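Local structure of chinitase A (3EBV) at residues 148-152 with 153-157; 204-207 with 208-212. The protein probably hydrolyses chitin from within the chain, as an endochitinase whose glycosyl hydrolase family 18 catalytic domain is the part described here. All blocks are in the same frame, centred on the assembly; numbering follows the deposited sequence.

Contact 1 (148-152 with 153-157); sequences MAPQT and IDMQS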
HETATM    1  N   MSE A 148       0.414  -4.773  -1.861  1.00  9.47           N
HETATM    2  CA  MSE A 148      -0.451  -5.312  -0.812  1.00 10.08           C
HETATM    3  C   MSE A 148      -0.221  -4.467   0.419  1.00  9.45           C
HETATM    4  O   MSE A 148       0.916  -4.003   0.621  1.00 10.81           O
HETATM    5  CB  MSE A 148      -0.098  -6.763  -0.489  1.00  9.59           C
HETATM    6  CG  MSE A 148      -0.084  -7.651  -1.763  1.00 10.71           C
HETATM    7 SE   MSE A 148       0.312  -9.526  -1.282  1.00 18.42          SE
HETATM    8  CE  MSE A 148      -1.537 -10.122  -1.043  1.00 16.32           C
ATOM      9  N   ALA A 149      -1.281  -4.298   1.205  1.00  9.99           N
ATOM     10  CA  ALA A 149      -1.216  -3.466   2.422  1.00  9.60           C
ATOM     11  C   ALA A 149      -1.744  -4.278   3.619  1.00 10.13           C
ATOM     12  O   ALA A 149      -2.766  -3.960   4.237  1.00 10.47           O
ATOM     13  CB  ALA A 149      -2.035  -2.166   2.239  1.00  9.82           C
ATOM     14  N   PRO A 150      -1.019  -5.349   3.984  1.00  9.63           N
ATOM     15  CA  PRO A 150      -1.419  -6.134   5.164  1.00  8.41           C
ATOM     16  C   PRO A 150      -1.414  -5.296   6.439  1.00  8.67           C
ATOM     17  O   PRO A 150      -0.702  -4.287   6.509  1.00  9.54           O
ATOM     18  CB  PRO A 150      -0.275  -7.168   5.298  1.00  8.93           C
ATOM     19  CG  PRO A 150       0.906  -6.557   4.533  1.00  9.33           C
ATOM     20  CD  PRO A 150       0.262  -5.803   3.379  1.00 10.51           C
ATOM     21  N   GLN A 151      -2.202  -5.750   7.414  1.00  8.65           N
ATOM     22  CA  GLN A 151      -2.060  -5.279   8.790  1.00  9.16           C
ATOM     23  C   GLN A 151      -0.920  -6.052   9.456  1.00  9.96           C
ATOM     24  O   GLN A 151      -0.440  -7.095   8.952  1.00  9.80           O
ATOM     25  CB  GLN A 151      -3.384  -5.482   9.524  1.00 10.53           C
ATOM     26  CG  GLN A 151      -4.459  -4.542   8.991  1.00 11.73           C
ATOM     27  CD  GLN A 151      -5.756  -4.761   9.711  1.00 15.94           C
ATOM     28  OE1 GLN A 151      -6.013  -4.132  10.744  1.00 17.09           O
ATOM     29  NE2 GLN A 151      -6.563  -5.694   9.214  1.00 14.99           N
ATOM     30  N   THR A 152      -0.445  -5.558  10.619  1.00  9.69           N
ATOM     31  CA  THR A 152       0.718  -6.198  11.207  1.00  9.51           C
ATOM     32  C   THR A 152       0.463  -7.678  11.543  1.00  9.43           C
ATOM     33  O   THR A 152       1.365  -8.513  11.456  1.00 10.38           O
ATOM     34  CB  THR A 152       1.187  -5.419  12.472  1.00 10.45           C
ATOM     35  OG1 THR A 152       0.085  -5.322  13.386  1.00 11.93           O
ATOM     36  CG2 THR A 152       1.705  -4.081  12.087  1.00 11.01           C
ATOM     37  N   ILE A 153      -0.761  -7.997  11.947  1.00 11.28           N
ATOM     38  CA  ILE A 153      -1.096  -9.396  12.286  1.00 13.40           C
ATOM     39  C   ILE A 153      -0.969 -10.346  11.091  1.00 12.95           C
ATOM     40  O   ILE A 153      -0.886 -11.588  11.273  1.00 13.29           O
ATOM     41  CB  ILE A 153      -2.529  -9.538  12.836  1.00 13.30           C
ATOM     42  CG1 ILE A 153      -3.568  -8.991  11.839  1.00 14.56           C
ATOM     43  CG2 ILE A 153      -2.605  -8.860  14.190  1.00 17.62           C
ATOM     44  CD1 ILE A 153      -5.017  -9.188  12.283  1.00 19.30           C
ATOM     45  N   ASP A 154      -0.917  -9.779   9.881  1.00 11.96           N
ATOM     46  CA  ASP A 154      -0.879 -10.596   8.662  1.00 12.27           C
ATOM     47  C   ASP A 154       0.539 -10.958   8.207  1.00 12.24           C
ATOM     48  O   ASP A 154       0.686 -11.756   7.261  1.00 12.52           O
ATOM     49  CB  ASP A 154      -1.576  -9.842   7.536  1.00 11.77           C
ATOM     50  CG  ASP A 154      -3.049  -9.573   7.821  1.00 11.22           C
ATOM     51  OD1 ASP A 154      -3.750 -10.524   8.223  1.00 12.90           O
ATOM     52  OD2 ASP A 154      -3.484  -8.418   7.645  1.00 11.95           O
HETATM   53  N   MSE A 155       1.568 -10.369   8.832  1.00 11.21           N
HETATM   54  CA  MSE A 155       2.954 -10.606   8.410  1.00 11.10           C
HETATM   55  C   MSE A 155       3.864 -10.919   9.610  1.00 10.72           C
HETATM   56  O   MSE A 155       5.073 -10.661   9.555  1.00 10.48           O
HETATM   57  CB  MSE A 155       3.526  -9.383   7.680  1.00 11.24           C
HETATM   58  CG  MSE A 155       2.680  -8.835   6.510  1.00 10.51           C
HETATM   59 SE   MSE A 155       2.725 -10.028   4.932  1.00 16.02          SE
HETATM   60  CE  MSE A 155       4.505  -9.666   4.352  1.00 11.36           C
ATOM     61  N   GLN A 156       3.304 -11.530  10.641  1.00 11.25           N
ATOM     62  CA  GLN A 156       4.083 -11.905  11.828  1.00 12.27           C
ATOM     63  C   GLN A 156       4.946 -13.140  11.590  1.00 13.65           C
ATOM     64  O   GLN A 156       5.922 -13.359  12.286  1.00 14.62           O
ATOM     65  CB  GLN A 156       3.146 -12.100  13.015  1.00 12.23           C
ATOM     66  CG  GLN A 156       2.779 -10.757  13.688  1.00 12.12           C
ATOM     67  CD  GLN A 156       3.944 -10.191  14.518  1.00 11.98           C
ATOM     68  OE1 GLN A 156       4.741  -9.336  14.040  1.00 14.22           O
ATOM     69  NE2 GLN A 156       4.010 -10.616  15.748  1.00 11.27           N
ATOM     70  N   SER A 157       4.589 -13.921  10.575  1.00 14.76           N
ATOM     71  CA  SER A 157       5.450 -15.013  10.118  1.00 15.33           C
ATOM     72  C   SER A 157       5.081 -15.300   8.671  1.00 16.19           C
ATOM     73  O   SER A 157       4.070 -14.789   8.142  1.00 15.60           O
ATOM     74  CB  SER A 157       5.232 -16.292  10.938  1.00 16.26           C
ATOM     75  OG  SER A 157       4.000 -16.918  10.651  1.00 17.02           O
TER
HETATM   76  O   HOH W   1      -5.787  -7.232   6.869  1.00 13.95           O

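Contact 2 (204-207 with 208-212); sequences ALAC and IQLEG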
ATOM      1  N   ALA A 204      12.119  -3.639  13.325  1.00  7.68           N
ATOM      2  CA  ALA A 204      12.019  -5.017  13.770  1.00  7.76           C
ATOM      3  C   ALA A 204      10.936  -5.832  13.064  1.00  8.15           C
ATOM      4  O   ALA A 204      11.082  -7.056  12.898  1.00  9.69           O
ATOM      5  CB  ALA A 204      11.873  -5.083  15.295  1.00  9.23           C
ATOM      6  N   LEU A 205       9.825  -5.171  12.700  1.00  8.76           N
ATOM      7  CA  LEU A 205       8.779  -5.884  11.960  1.00  8.31           C
ATOM      8  C   LEU A 205       9.123  -5.950  10.469  1.00  7.60           C
ATOM      9  O   LEU A 205       8.834  -6.985   9.845  1.00  8.43           O
ATOM     10  CB  LEU A 205       7.413  -5.201  12.164  1.00  9.13           C
ATOM     11  CG  LEU A 205       6.670  -5.650  13.430  1.00  9.16           C
ATOM     12  CD1 LEU A 205       7.404  -5.359  14.729  1.00 11.87           C
ATOM     13  CD2 LEU A 205       5.296  -4.954  13.462  1.00 10.71           C
ATOM     14  N   ALA A 206       9.710  -4.894   9.886  1.00  7.98           N
ATOM     15  CA  ALA A 206      10.178  -4.989   8.486  1.00  8.34           C
ATOM     16  C   ALA A 206      11.192  -6.118   8.337  1.00  9.20           C
ATOM     17  O   ALA A 206      11.193  -6.839   7.333  1.00  9.59           O
ATOM     18  CB  ALA A 206      10.754  -3.679   8.018  1.00  8.46           C
ATOM     19  N   CYS A 207      12.022  -6.305   9.350  1.00  9.54           N
ATOM     20  CA  CYS A 207      13.017  -7.395   9.347  1.00 10.12           C
ATOM     21  C   CYS A 207      12.370  -8.773   9.118  1.00 10.61           C
ATOM     22  O   CYS A 207      12.967  -9.652   8.483  1.00 10.44           O
ATOM     23  CB  CYS A 207      13.710  -7.342  10.730  1.00 10.86           C
ATOM     24  SG  CYS A 207      14.880  -8.666  11.060  1.00 14.70           S
ATOM     25  N   ILE A 208      11.171  -9.009   9.648  1.00  9.06           N
ATOM     26  CA  ILE A 208      10.545 -10.325   9.468  1.00  8.88           C
ATOM     27  C   ILE A 208      10.339 -10.560   7.952  1.00  8.75           C
ATOM     28  O   ILE A 208      10.536 -11.682   7.458  1.00 10.37           O
ATOM     29  CB  ILE A 208       9.158 -10.403  10.174  1.00  9.47           C
ATOM     30  CG1 ILE A 208       9.276 -10.138  11.677  1.00 10.46           C
ATOM     31  CG2 ILE A 208       8.488 -11.754   9.937  1.00 10.58           C
ATOM     32  CD1 ILE A 208       7.920  -9.951  12.337  1.00 10.30           C
ATOM     33  N   GLN A 209       9.911  -9.511   7.230  1.00  8.85           N
ATOM     34  CA  GLN A 209       9.725  -9.624   5.764  1.00  9.01           C
ATOM     35  C   GLN A 209      11.061  -9.795   5.040  1.00  9.53           C
ATOM     36  O   GLN A 209      11.184 -10.658   4.142  1.00 10.32           O
ATOM     37  CB  GLN A 209       8.991  -8.378   5.263  1.00  8.33           C
ATOM     38  CG  GLN A 209       7.582  -8.314   5.831  1.00 10.05           C
ATOM     39  CD  GLN A 209       6.870  -6.998   5.568  1.00  9.26           C
ATOM     40  OE1 GLN A 209       7.032  -6.388   4.516  1.00 10.26           O
ATOM     41  NE2 GLN A 209       6.079  -6.572   6.547  1.00 10.59           N
ATOM     42  N   LEU A 210      12.045  -8.976   5.417  1.00  9.68           N
ATOM     43  CA  LEU A 210      13.363  -8.968   4.755  1.00 10.36           C
ATOM     44  C   LEU A 210      14.141 -10.262   4.980  1.00 11.22           C
ATOM     45  O   LEU A 210      14.970 -10.619   4.124  1.00 12.23           O
ATOM     46  CB  LEU A 210      14.191  -7.751   5.172  1.00  9.88           C
ATOM     47  CG  LEU A 210      13.569  -6.385   4.820  1.00 10.74           C
ATOM     48  CD1 LEU A 210      14.108  -5.274   5.727  1.00 12.30           C
ATOM     49  CD2 LEU A 210      13.838  -6.098   3.314  1.00 11.40           C
ATOM     50  N   GLU A 211      13.914 -10.906   6.116  1.00 10.75           N
ATOM     51  CA  GLU A 211      14.552 -12.198   6.421  1.00 13.25           C
ATOM     52  C   GLU A 211      13.667 -13.375   6.028  1.00 12.94           C
ATOM     53  O   GLU A 211      14.104 -14.536   6.161  1.00 15.26           O
ATOM     54  CB  GLU A 211      14.926 -12.283   7.931  1.00 12.70           C
ATOM     55  CG  GLU A 211      15.929 -11.221   8.356  1.00 14.42           C
ATOM     56  CD  GLU A 211      16.394 -11.394   9.815  1.00 16.82           C
ATOM     57  OE1 GLU A 211      15.723 -12.137  10.594  1.00 18.92           O
ATOM     58  OE2 GLU A 211      17.433 -10.754  10.155  1.00 20.59           O
ATOM     59  N   GLY A 212      12.431 -13.120   5.558  1.00 12.38           N
ATOM     60  CA  GLY A 212      11.475 -14.182   5.365  1.00 12.08           C
ATOM     61  C   GLY A 212      11.139 -14.487   3.909  1.00 11.73           C
ATOM     62  O   GLY A 212      10.127 -15.119   3.645  1.00 14.10           O
TER
HETATM   63  O   HOH W   2       6.194  -8.021   9.289  1.00 10.30           O

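Contact 1 (148-152 with 153-157)
P150 lays the CB-CG edge of its ring against the side chain of M155, a selenomethionine, and the two cross obliquely. CG of P150 comes to 3.5 Å from CG of M155, tight for two carbons, and the bend at chi2 (-72°) brings SE to 3.9 Å from the same proline carbon. Next to it D154 folds back over the turn. Its CG stands anti to its own carbonyl carbon (chi1 -62°), which swings the carboxylate toward the start of the turn, where OD2 takes the backbone N-H of Q151 at 3.0 Å on its anti lone pair, in a bent bond. In return the N-H of D154 reaches Q151 O at 2.9 Å from above the carbonyl plane, so Q151 and D154 are joined by two bonds running in opposite directions. A water completes the link, lying 2.7 Å from D154 OD2 and accepting from Q151 NE2 at 2.9 Å. With an alanine in place of D154, the N-H of Q151 would probably lose its acceptor and the water one of its holds, leaving the turn less firmly closed. One residue on, M155 N bonds T152 O at 3.2 Å, nearly straight, continuing the short 3-10 turn. T152 OG1 is hydrogen-bonded to S183 OG. The turn follows strand 145-148 of the barrel: P150 and M155 press on V176 and M178 of strand 175-179, Y162 and F163 of helix 161-168 touch P150 and M155 respectively, and T152 meets F201 and L205 of helix 199-210.

Contact 2 (204-207 with 208-212)
The backbone here is the last two turns of helix 199-210: L210 N bonds A206 O at 3.0 Å in the carbonyl plane, E211 N bonds C207 O at 2.8 Å, and G212 N turns back to Q209 O as the helix gives way to loop. On one side C207 and E211 meet one turn apart. With SG anti to the backbone N (chi1 175°), the sulfur sits over the face of the E211 carboxylate, 3.4 Å from CD and equally near OE2, while E211 CG packs on C207 O. That sulfur is already tied to C189 by a disulfide. A206 and L210 make a looser apolar pair, CB to CD1 4.4 Å. I208 folds CB and CG1 back over the L205 carbonyl. A water lies 2.9 Å from L205 O and accepts from Q209 NE2 at 3.1 Å, so it bridges successive turns. Around the helix, Q209 faces V176 and M178 of strand 175-179, A206 and L210 lie between strand 219-224 (L221 and V219) and L247 of helix 237-249, and the disulfide ties the helix to the segment after strand 186-187.

In the fold
Contact 1 comes first along the chain, in the loop between strand 145-148 and helix 161-168; contact 2 follows at the end of helix 199-210. Their centres lie about 11 Å apart, on the same side of the chain's centre, and they touch directly. T152 CG2 packs on L205 CD2, CE of M155 on Q209 CG, and the backbone oxygen of M155 on I208 CG2. Both also rest on strand 175-179, which pairs in parallel with 145-148 and 219-224 in the TIM barrel of this family. The loop following one barrel strand is thus packed against the outer helix that follows the next barrel strand, 175-179, joining successive beta-alpha units of the catalytic domain.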